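Local coordinates for UDP-N-acetylenolpyruvoylglucosamine reductase (PDB 3TX1), which catalyses the FAD- and NADPH-dependent reduction of UDP-N-acetylenolpyruvoylglucosamine to UDP-N-acetylmuramate, a step of peptidoglycan biosynthesis for the cell wall, at residues N89-D94 with T290-L295; G262-I267 with K276-I281; S44-T49 with D56-P61. All blocks are in the same frame, centred on the assembly; numbering follows the deposited sequence.

Contact 1. Residues N89-D94 with T290-L295; sequences NLIIKD and TDYMNL. With FAD (flavin-adenine dinucleotide), chain B.
Ile91 points from strand 90-92 toward Tyr292 and Met293, packing this strand of the FAD-binding region against helix 289-307 of the C-terminal domain. The strand pairs in parallel with strand 316-318. Followed outward, the Ile91 side chain divides at CB. The CG2 branch lies 3.8 Å from SD of Met293, whose doubly bent chain slides past in the opposite direction. The other branch continues through CG1, anti to the carbonyl carbon (chi1 -60°), to CD1, which approaches CD2 of the Tyr292 ring obliquely at 3.7 Å. Ile91 was modelled in two conformers, so both of these distances are less certain. The hydroxyl of Tyr292 bonds to the carbonyl of Ile281. Just beyond the strand, in the loop that follows it, Asp94, which is poorly ordered, receives two bonds on OD2 from the first turn of the helix. Thr290 OG1 meets the anti lone pair of OD2 at 2.6 Å, while the backbone N of Thr290 comes from above the carboxylate plane, with an N-H...O angle of 146°. The start of the same segment reaches the cofactor, where Asn89 N donates to the FAD phosphate oxygen O2A at 2.8 Å.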
loop_
_atom_site.group_PDB
_atom_site.type_symbol
_atom_site.label_atom_id
_atom_site.label_comp_id
_atom_site.label_asym_id
_atom_site.label_seq_id
_atom_site.Cartn_x
_atom_site.Cartn_y
_atom_site.Cartn_z
ATOM N N ASN A 89 3.813 0.293 -0.005
ATOM C CA ASN A 89 3.947 1.666 -0.495
ATOM C C ASN A 89 4.298 2.678 0.603
ATOM O O ASN A 89 3.887 3.840 0.548
ATOM C CB ASN A 89 2.692 2.135 -1.180
ATOM C CG ASN A 89 2.932 3.394 -1.969
ATOM O OD1 ASN A 89 4.073 3.665 -2.323
ATOM N ND2 ASN A 89 1.867 4.162 -2.281
ATOM N N LEU A 90 5.034 2.223 1.616
ATOM C CA LEU A 90 5.538 3.126 2.633
ATOM C C LEU A 90 6.793 2.606 3.331
ATOM O O LEU A 90 7.121 1.362 3.285
ATOM C CB LEU A 90 4.455 3.561 3.619
ATOM C CG LEU A 90 3.808 2.559 4.558
ATOM C CD1 LEU A 90 4.833 2.044 5.552
ATOM C CD2 LEU A 90 2.667 3.241 5.299
ATOM N N ILE A 91 7.461 3.654 3.816
ATOM C CA ILE A 91 8.637 3.642 4.603
ATOM C C ILE A 91 8.255 4.381 5.865
ATOM O O ILE A 91 7.687 5.470 5.866
ATOM C CB ILE A 91 9.801 4.345 3.888
ATOM C CG1 ILE A 91 10.090 3.626 2.568
ATOM C CG2 ILE A 91 11.039 4.396 4.785
ATOM C CD1 ILE A 91 11.080 4.353 1.694
ATOM N N ILE A 92 8.554 3.664 6.920
ATOM C CA ILE A 92 8.410 3.941 8.363
ATOM C C ILE A 92 9.777 4.105 8.986
ATOM O O ILE A 92 10.495 3.120 9.134
ATOM C CB ILE A 92 7.756 2.804 9.177
ATOM C CG1 ILE A 92 6.363 2.452 8.669
ATOM C CG2 ILE A 92 7.638 3.225 10.636
ATOM C CD1 ILE A 92 6.038 0.993 8.895
ATOM N N LYS A 93 10.096 5.326 9.416
ATOM C CA LYS A 93 11.395 5.650 10.032
ATOM C C LYS A 93 11.676 4.775 11.225
ATOM O O LYS A 93 10.763 4.263 11.824
ATOM C CB LYS A 93 11.438 7.119 10.432
ATOM C CG LYS A 93 11.124 8.020 9.249
ATOM C CD LYS A 93 11.290 9.503 9.551
ATOM C CE LYS A 93 11.144 10.306 8.259
ATOM N NZ LYS A 93 11.399 11.755 8.481
ATOM N N ASP A 94 12.944 4.588 11.555
ATOM C CA ASP A 94 13.343 3.759 12.696
ATOM C C ASP A 94 12.941 4.367 14.070
ATOM O O ASP A 94 12.801 3.634 15.063
ATOM C CB ASP A 94 14.838 3.399 12.593
ATOM C CG ASP A 94 15.177 2.648 11.285
ATOM O OD1 ASP A 94 14.485 1.672 10.932
ATOM O OD2 ASP A 94 16.142 3.015 10.597
ATOM N N THR A 290 16.477 3.920 7.777
ATOM C CA THR A 290 17.493 4.945 7.661
ATOM C C THR A 290 18.148 4.801 6.292
ATOM O O THR A 290 18.246 5.791 5.543
ATOM C CB THR A 290 18.551 4.870 8.763
ATOM O OG1 THR A 290 17.903 4.778 10.021
ATOM C CG2 THR A 290 19.411 6.116 8.764
ATOM N N ASP A 291 18.552 3.572 5.946
ATOM C CA ASP A 291 19.176 3.320 4.634
ATOM C C ASP A 291 18.296 3.805 3.519
ATOM O O ASP A 291 18.779 4.463 2.602
ATOM C CB ASP A 291 19.456 1.851 4.387
ATOM C CG ASP A 291 20.478 1.279 5.327
ATOM O OD1 ASP A 291 21.457 1.986 5.693
ATOM O OD2 ASP A 291 20.282 0.104 5.695
ATOM N N TYR A 292 17.008 3.472 3.570
ATOM C CA TYR A 292 16.090 3.960 2.524
ATOM C C TYR A 292 16.048 5.486 2.415
ATOM O O TYR A 292 16.257 6.012 1.316
ATOM C CB TYR A 292 14.690 3.385 2.676
ATOM C CG TYR A 292 14.491 2.064 1.946
ATOM C CD1 TYR A 292 14.938 0.847 2.490
ATOM C CD2 TYR A 292 13.835 2.024 0.701
ATOM C CE1 TYR A 292 14.754 -0.362 1.822
ATOM C CE2 TYR A 292 13.658 0.818 0.027
ATOM C CZ TYR A 292 14.118 -0.378 0.601
ATOM O OH TYR A 292 13.915 -1.587 -0.084
ATOM N N MET A 293 15.836 6.175 3.553
ATOM C CA MET A 293 15.731 7.636 3.602
ATOM C C MET A 293 17.009 8.254 3.110
ATOM O O MET A 293 17.002 9.331 2.509
ATOM C CB MET A 293 15.478 8.169 5.033
ATOM C CG MET A 293 14.165 7.828 5.754
ATOM S SD MET A 293 12.639 7.836 4.738
ATOM C CE MET A 293 12.648 9.395 3.836
ATOM N N ASN A 294 18.123 7.601 3.418
ATOM C CA ASN A 294 19.401 8.111 3.027
ATOM C C ASN A 294 19.626 7.940 1.532
ATOM O O ASN A 294 20.083 8.846 0.846
ATOM C CB ASN A 294 20.511 7.486 3.887
ATOM C CG ASN A 294 20.716 8.217 5.240
ATOM O OD1 ASN A 294 21.108 7.615 6.240
ATOM N ND2 ASN A 294 20.446 9.532 5.262
ATOM N N LEU A 295 19.257 6.798 0.988
ATOM C CA LEU A 295 19.413 6.629 -0.436
ATOM C C LEU A 295 18.405 7.512 -1.198
ATOM O O LEU A 295 18.760 8.166 -2.194
ATOM C CB LEU A 295 19.313 5.158 -0.815
ATOM C CG LEU A 295 19.668 4.759 -2.231
ATOM C CD1 LEU A 295 20.913 5.524 -2.671
ATOM C CD2 LEU A 295 19.869 3.245 -2.270
HETATM P PA FAD B . 0.555 0.430 2.650
HETATM O O1A FAD B . 0.467 -0.412 3.878
HETATM O O2A FAD B . 1.879 0.602 1.963
HETATM O O5B FAD B . 0.087 1.917 3.000
HETATM C C5B FAD B . -0.356 2.623 1.845
HETATM C C4B FAD B . -1.223 3.812 2.199
HETATM O O4B FAD B . -2.586 3.425 2.284
HETATM C C3B FAD B . -0.911 4.501 3.509
HETATM O O3B FAD B . -1.362 5.871 3.364
HETATM C C2B FAD B . -1.849 3.754 4.457
HETATM O O2B FAD B . -2.190 4.382 5.708
HETATM C C1B FAD B . -3.076 3.666 3.598
HETATM N N9A FAD B . -3.849 2.488 3.949
HETATM C C8A FAD B . -3.439 1.211 3.981
HETATM N N7A FAD B . -4.505 0.413 4.268
HETATM C C5A FAD B . -5.615 1.171 4.409
HETATM C C6A FAD B . -7.052 0.999 4.750
HETATM N N6A FAD B . -7.616 -0.211 5.018
HETATM N N1A FAD B . -7.816 2.112 4.783
HETATM C C2A FAD B . -7.334 3.321 4.527
HETATM N N3A FAD B . -6.053 3.568 4.251
HETATM C C4A FAD B . -5.162 2.553 4.183
HETATM N N1 FAD B . 1.135 0.614 -6.971
HETATM C C2 FAD B . 0.443 0.800 -8.121
HETATM O O2 FAD B . -0.521 1.582 -8.133
HETATM N N3 FAD B . 0.707 0.161 -9.269
HETATM C C4 FAD B . 1.703 -0.702 -9.410
HETATM O O4 FAD B . 1.944 -1.251 -10.510
HETATM C C4X FAD B . 2.502 -0.956 -8.202
HETATM N N5 FAD B . 3.517 -1.814 -8.251
HETATM C C5X FAD B . 4.278 -2.079 -7.180
HETATM C C6 FAD B . 5.305 -3.002 -7.310
HETATM C C7 FAD B . 6.089 -3.324 -6.234
HETATM C C7M FAD B . 7.212 -4.315 -6.395
HETATM C C8 FAD B . 5.785 -2.663 -4.945
HETATM C C8M FAD B . 6.596 -2.948 -3.733
HETATM C C9 FAD B . 4.769 -1.755 -4.818
HETATM C C9A FAD B . 3.995 -1.429 -5.904
HETATM N N10 FAD B . 2.923 -0.509 -5.800
HETATM C C10 FAD B . 2.158 -0.251 -6.953
HETATM C "C1'" FAD B . 2.649 0.177 -4.524
HETATM C "C2'" FAD B . 1.660 -0.589 -3.675
HETATM O "O2'" FAD B . 1.565 -1.938 -4.124
HETATM C "C3'" FAD B . 0.271 0.014 -3.768
HETATM O "O3'" FAD B . 0.404 1.389 -3.428
HETATM C "C4'" FAD B . -0.664 -0.687 -2.787
HETATM O "O4'" FAD B . -2.038 -0.537 -3.175
HETATM C "C5'" FAD B . -0.439 -0.258 -1.348
HETATM O "O5'" FAD B . -0.928 -1.294 -0.530
HETATM P P FAD B . -0.567 -1.468 0.998
HETATM O O1P FAD B . -1.676 -2.285 1.556
HETATM O O2P FAD B . 0.828 -1.994 0.988
HETATM O O3P FAD B . -0.542 -0.018 1.586
#

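Contact 2. Residues G262-I267 with K276-I281; sequences GLQGHI and KHAGFI. With SO4 (sulfate ion), chain F.
The flat carboxamide of Gln264 meets the turn that His277 opens, while His277 leaves its backbone away from segment 262-267, so the two planar groups serve different neighbours. Two beta turns of the C-terminal domain meet here, type II at Leu263-His266 and type I at His277-Phe280. On one face of the His277 imidazole, Phe280 CE1 stands 3.9 Å above the ring plane, over its centre. At the ring edge, both in plane, lie Gly279 N and sulfate O1. His277 NE2 also donates a nearly straight (177°) but weak bond, 3.4 Å long, to sulfate O4; the ion probably comes from the crystallisation liquor. His277 ND1 is held by the carbonyl of Lys234.

In the type II turn Gly265 takes the third position with a positive phi of 99°, and the turn follows the Schellman motif that Gly262 makes at the end of helix 254-260. Backbones are nearest at Gln264 and Ala278, where the CA atoms are 5.5 Å apart. Gln264 spans this gap with a chain extended beyond CG, which lies anti to the backbone N (chi1 -167°). Its CD lies 4.0 Å from Ala278 CB, a methyl that also touches Ile258 and Gln259.

The amide nitrogen NE2 lies 3.8 Å from Lys276 N. Both are donors, and the acceptors come from Ser274: its carbonyl takes NE2 of Gln264, and its OG takes the backbone N of both Lys276 and His277. His277 lies about 5 Å, side chain to side chain, from Ser244, the predicted proton donor, and Phe280 touches FAD. Within the contact, the closest approach is Gln264 NE2 to Ala278 N, at 3.6 Å.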
loop_
_atom_site.group_PDB
_atom_site.type_symbol
_atom_site.label_atom_id
_atom_site.label_comp_id
_atom_site.label_asym_id
_atom_site.label_seq_id
_atom_site.Cartn_x
_atom_site.Cartn_y
_atom_site.Cartn_z
ATOM N N GLY A 262 23.891 8.414 -13.012
ATOM C CA GLY A 262 24.903 7.511 -12.547
ATOM C C GLY A 262 24.572 6.875 -11.227
ATOM O O GLY A 262 25.451 6.367 -10.556
ATOM N N LEU A 263 23.310 6.881 -10.834
ATOM C CA LEU A 263 22.923 6.287 -9.555
ATOM C C LEU A 263 22.515 4.835 -9.576
ATOM O O LEU A 263 22.288 4.273 -8.535
ATOM C CB LEU A 263 21.768 7.057 -8.928
ATOM C CG LEU A 263 22.052 8.503 -8.552
ATOM C CD1 LEU A 263 20.710 9.237 -8.524
ATOM C CD2 LEU A 263 22.811 8.558 -7.237
ATOM N N GLN A 264 22.398 4.207 -10.731
ATOM C CA GLN A 264 21.952 2.821 -10.741
ATOM C C GLN A 264 23.022 1.878 -10.187
ATOM O O GLN A 264 24.170 1.874 -10.667
ATOM C CB GLN A 264 21.526 2.391 -12.125
ATOM C CG GLN A 264 20.781 1.076 -12.058
ATOM C CD GLN A 264 20.067 0.698 -13.346
ATOM O OE1 GLN A 264 20.472 1.090 -14.449
ATOM N NE2 GLN A 264 19.003 -0.094 -13.206
ATOM N N GLY A 265 22.622 1.093 -9.174
ATOM C CA GLY A 265 23.497 0.147 -8.505
ATOM C C GLY A 265 24.000 0.751 -7.211
ATOM O O GLY A 265 24.558 0.067 -6.377
ATOM N N HIS A 266 23.782 2.042 -7.016
ATOM C CA HIS A 266 24.241 2.701 -5.813
ATOM C C HIS A 266 23.739 1.996 -4.602
ATOM O O HIS A 266 22.601 1.558 -4.576
ATOM C CB HIS A 266 23.835 4.176 -5.784
ATOM C CG HIS A 266 24.860 5.030 -5.107
ATOM N ND1 HIS A 266 25.946 5.519 -5.766
ATOM C CD2 HIS A 266 25.037 5.350 -3.780
ATOM C CE1 HIS A 266 26.731 6.184 -4.911
ATOM N NE2 HIS A 266 26.187 6.076 -3.690
ATOM N N ILE A 267 24.580 1.873 -3.581
ATOM C CA ILE A 267 24.212 1.195 -2.338
ATOM C C ILE A 267 24.533 2.046 -1.139
ATOM O O ILE A 267 25.582 2.676 -1.096
ATOM C CB ILE A 267 24.996 -0.125 -2.183
ATOM C CG1 ILE A 267 24.562 -1.112 -3.249
ATOM C CG2 ILE A 267 24.800 -0.772 -0.805
ATOM C CD1 ILE A 267 25.463 -2.305 -3.320
ATOM N N LYS A 276 17.929 -3.468 -11.762
ATOM C CA LYS A 276 16.998 -3.880 -12.776
ATOM C C LYS A 276 16.054 -2.733 -13.184
ATOM O O LYS A 276 15.743 -2.592 -14.363
ATOM C CB LYS A 276 16.253 -5.138 -12.344
ATOM C CG LYS A 276 15.290 -5.647 -13.375
ATOM C CD LYS A 276 14.508 -6.744 -12.710
ATOM C CE LYS A 276 13.899 -7.673 -13.743
ATOM N NZ LYS A 276 13.432 -8.895 -13.041
ATOM N N HIS A 277 15.641 -1.913 -12.225
ATOM C CA HIS A 277 14.768 -0.765 -12.497
ATOM C C HIS A 277 15.250 0.374 -11.622
ATOM O O HIS A 277 15.052 0.371 -10.395
ATOM C CB HIS A 277 13.322 -1.109 -12.136
ATOM C CG HIS A 277 12.321 -0.105 -12.619
ATOM N ND1 HIS A 277 11.343 -0.420 -13.492
ATOM C CD2 HIS A 277 12.204 1.254 -12.378
ATOM C CE1 HIS A 277 10.606 0.671 -13.766
ATOM N NE2 HIS A 277 11.136 1.701 -13.104
ATOM N N ALA A 278 15.885 1.370 -12.222
ATOM C CA ALA A 278 16.506 2.398 -11.399
ATOM C C ALA A 278 15.560 3.161 -10.514
ATOM O O ALA A 278 16.029 3.830 -9.613
ATOM C CB ALA A 278 17.330 3.351 -12.225
ATOM N N GLY A 279 14.244 3.077 -10.749
ATOM C CA GLY A 279 13.271 3.816 -9.928
ATOM C C GLY A 279 12.808 3.060 -8.686
ATOM O O GLY A 279 11.916 3.526 -7.964
ATOM N N PHE A 280 13.423 1.898 -8.457
ATOM C CA PHE A 280 13.173 1.036 -7.318
ATOM C C PHE A 280 14.380 0.965 -6.404
ATOM O O PHE A 280 15.515 0.771 -6.852
ATOM C CB PHE A 280 12.990 -0.385 -7.783
ATOM C CG PHE A 280 11.602 -0.739 -8.186
ATOM C CD1 PHE A 280 11.015 -0.185 -9.322
ATOM C CD2 PHE A 280 10.926 -1.734 -7.517
ATOM C CE1 PHE A 280 9.726 -0.554 -9.732
ATOM C CE2 PHE A 280 9.657 -2.130 -7.950
ATOM C CZ PHE A 280 9.049 -1.538 -9.056
ATOM N N ILE A 281 14.134 1.069 -5.108
ATOM C CA ILE A 281 15.213 0.868 -4.164
ATOM C C ILE A 281 14.981 -0.506 -3.531
ATOM O O ILE A 281 14.037 -0.686 -2.758
ATOM C CB ILE A 281 15.239 1.990 -3.129
ATOM C CG1 ILE A 281 15.664 3.259 -3.834
ATOM C CG2 ILE A 281 16.210 1.677 -2.006
ATOM C CD1 ILE A 281 15.626 4.477 -2.954
HETATM S S SO4 F . 9.529 5.086 -14.462
HETATM O O1 SO4 F . 8.415 4.133 -14.678
HETATM O O2 SO4 F . 10.640 4.776 -15.399
HETATM O O3 SO4 F . 9.073 6.485 -14.668
HETATM O O4 SO4 F . 10.010 4.961 -13.064
#

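Contact 3. Residues S44-T49 with D56-P61; sequences SKYTYT and DVFVMP
Tyr46 and Phe58 mark the nearest backbone approach of the two segments, yet their CA atoms are still 11.1 Å apart, so side chains alone bridge the gap. Residues 44-49 form a loop with no regular structure; it contains a weak bond from Thr47 N to Ser44 O, 3.4 Å long. Phe58 lies in extended strand, beyond a corner of the chain at residues 56 and 57. The two side chains point toward each other from opposite directions. Phe58 has CG anti to its own N (chi1 -168°), which carries the ring out from the strand until CZ stands 3.6 Å above the Tyr46 ring plane, over its centre. CE2 of Phe58 reaches CZ of Tyr46 at 3.4 Å. Strand 54-60 is an inner member of a mixed four-stranded sheet, paired antiparallel with strand 36-42, and the loop connecting these two neighbours supplies Tyr46. The aromatic pair is oblique, with planes at 35° and centroids 4.5 Å apart. On the opposite face of the Tyr46 ring, Lys45 CG lies 4.3 Å above the plane, and His103 makes an edge-to-face contact with the same ring. Two residues along, Tyr48 touches FAD.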
loop_
_atom_site.group_PDB
_atom_site.type_symbol
_atom_site.label_atom_id
_atom_site.label_comp_id
_atom_site.label_asym_id
_atom_site.label_seq_id
_atom_site.Cartn_x
_atom_site.Cartn_y
_atom_site.Cartn_z
ATOM N N SER A 44 8.900 -4.043 10.776
ATOM C CA SER A 44 9.569 -4.601 9.604
ATOM C C SER A 44 9.044 -5.987 9.279
ATOM O O SER A 44 9.117 -6.433 8.124
ATOM C CB SER A 44 11.062 -4.661 9.814
ATOM O OG SER A 44 11.323 -5.589 10.833
ATOM N N LYS A 45 8.525 -6.658 10.311
ATOM C CA LYS A 45 7.893 -7.979 10.172
ATOM C C LYS A 45 6.661 -7.948 9.252
ATOM O O LYS A 45 6.350 -8.950 8.624
ATOM C CB LYS A 45 7.493 -8.538 11.545
ATOM C CG LYS A 45 6.766 -9.880 11.482
ATOM C CD LYS A 45 6.382 -10.435 12.855
ATOM C CE LYS A 45 5.534 -11.694 12.698
ATOM N NZ LYS A 45 5.169 -12.320 13.997
ATOM N N TYR A 46 6.004 -6.788 9.159
ATOM C CA TYR A 46 4.773 -6.606 8.388
ATOM C C TYR A 46 4.921 -5.723 7.164
ATOM O O TYR A 46 3.899 -5.380 6.549
ATOM C CB TYR A 46 3.700 -5.939 9.259
ATOM C CG TYR A 46 3.469 -6.639 10.563
ATOM C CD1 TYR A 46 4.169 -6.260 11.704
ATOM C CD2 TYR A 46 2.559 -7.684 10.666
ATOM C CE1 TYR A 46 3.980 -6.905 12.914
ATOM C CE2 TYR A 46 2.364 -8.334 11.874
ATOM C CZ TYR A 46 3.078 -7.946 12.994
ATOM O OH TYR A 46 2.902 -8.598 14.201
ATOM N N THR A 47 6.137 -5.288 6.829
ATOM C CA THR A 47 6.254 -4.354 5.703
ATOM C C THR A 47 6.943 -4.988 4.582
ATOM O O THR A 47 7.845 -5.793 4.748
ATOM C CB THR A 47 7.042 -3.068 5.967
ATOM O OG1 THR A 47 8.385 -3.410 6.317
ATOM C CG2 THR A 47 6.410 -2.203 7.045
ATOM N N TYR A 48 6.540 -4.536 3.414
ATOM C CA TYR A 48 7.011 -5.082 2.189
ATOM C C TYR A 48 8.504 -4.817 1.961
ATOM O O TYR A 48 9.171 -5.607 1.309
ATOM C CB TYR A 48 6.083 -4.595 1.086
ATOM C CG TYR A 48 6.040 -5.486 -0.111
ATOM C CD1 TYR A 48 5.168 -6.579 -0.179
ATOM C CD2 TYR A 48 6.851 -5.215 -1.187
ATOM C CE1 TYR A 48 5.135 -7.389 -1.305
ATOM C CE2 TYR A 48 6.830 -5.992 -2.321
ATOM C CZ TYR A 48 5.986 -7.077 -2.376
ATOM O OH TYR A 48 6.051 -7.807 -3.542
ATOM N N THR A 49 9.043 -3.740 2.528
ATOM C CA THR A 49 10.494 -3.477 2.445
ATOM C C THR A 49 11.211 -4.165 3.594
ATOM O O THR A 49 12.429 -4.175 3.663
ATOM C CB THR A 49 10.849 -1.973 2.575
ATOM O OG1 THR A 49 10.249 -1.435 3.759
ATOM C CG2 THR A 49 10.373 -1.195 1.393
ATOM N N ASP A 56 4.500 1.776 18.991
ATOM C CA ASP A 56 4.211 1.531 20.436
ATOM C C ASP A 56 2.957 0.698 20.807
ATOM O O ASP A 56 3.001 -0.082 21.772
ATOM C CB ASP A 56 4.287 2.854 21.221
ATOM C CG ASP A 56 4.005 4.075 20.338
ATOM O OD1 ASP A 56 3.049 4.033 19.520
ATOM O OD2 ASP A 56 4.765 5.066 20.446
ATOM N N VAL A 57 1.882 0.854 20.018
ATOM C CA VAL A 57 0.611 0.132 20.202
ATOM C C VAL A 57 0.108 -0.477 18.859
ATOM O O VAL A 57 -0.419 0.241 18.007
ATOM C CB VAL A 57 -0.474 1.061 20.799
ATOM C CG1 VAL A 57 -1.703 0.257 21.180
ATOM C CG2 VAL A 57 0.054 1.822 22.023
ATOM N N PHE A 58 0.234 -1.800 18.711
ATOM C CA PHE A 58 -0.104 -2.505 17.473
ATOM C C PHE A 58 -1.331 -3.409 17.591
ATOM O O PHE A 58 -1.294 -4.447 18.250
ATOM C CB PHE A 58 1.107 -3.314 17.017
ATOM C CG PHE A 58 0.999 -3.851 15.625
ATOM C CD1 PHE A 58 1.123 -3.000 14.524
ATOM C CD2 PHE A 58 0.796 -5.216 15.403
ATOM C CE1 PHE A 58 1.017 -3.504 13.234
ATOM C CE2 PHE A 58 0.696 -5.722 14.104
ATOM C CZ PHE A 58 0.819 -4.866 13.027
ATOM N N VAL A 59 -2.398 -3.035 16.885
ATOM C CA VAL A 59 -3.673 -3.715 16.998
ATOM C C VAL A 59 -4.165 -4.418 15.745
ATOM O O VAL A 59 -4.171 -3.814 14.661
ATOM C CB VAL A 59 -4.749 -2.695 17.377
ATOM C CG1 VAL A 59 -6.042 -3.412 17.734
ATOM C CG2 VAL A 59 -4.269 -1.844 18.546
ATOM N N MET A 60 -4.622 -5.668 15.920
ATOM C CA MET A 60 -5.223 -6.474 14.831
ATOM C C MET A 60 -6.655 -6.940 15.119
ATOM O O MET A 60 -6.846 -7.903 15.869
ATOM C CB MET A 60 -4.348 -7.671 14.479
ATOM C CG MET A 60 -3.083 -7.280 13.745
ATOM S SD MET A 60 -1.819 -8.550 13.858
ATOM C CE MET A 60 -1.689 -8.781 15.644
ATOM N N PRO A 61 -7.661 -6.246 14.554
ATOM C CA PRO A 61 -9.061 -6.594 14.807
ATOM C C PRO A 61 -9.591 -7.714 13.935
ATOM O O PRO A 61 -9.345 -7.732 12.742
ATOM C CB PRO A 61 -9.828 -5.307 14.502
ATOM C CG PRO A 61 -8.907 -4.444 13.734
ATOM C CD PRO A 61 -7.504 -4.877 14.030
#

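From the N terminus, contact 3 closes first, a short loop between strands 36-42 and 54-60 that folds the connection back onto its own sheet. Contact 1 opens at residues 89-94, after contact 3 is complete, and closes only at 290-295, enclosing most of the chain and joining the FAD-binding region to the C-terminal domain. Contact 2 is nested inside that long loop and closes a short one between helix 254-260 and strand 281-283. Contact 1 touches both others: Leu295 packs on Ile281 and His266, and Ile92 packs on Thr47. Contacts 2 and 3 do not touch: their nearest atoms stay about 6 Å apart, with centres about 27 Å apart.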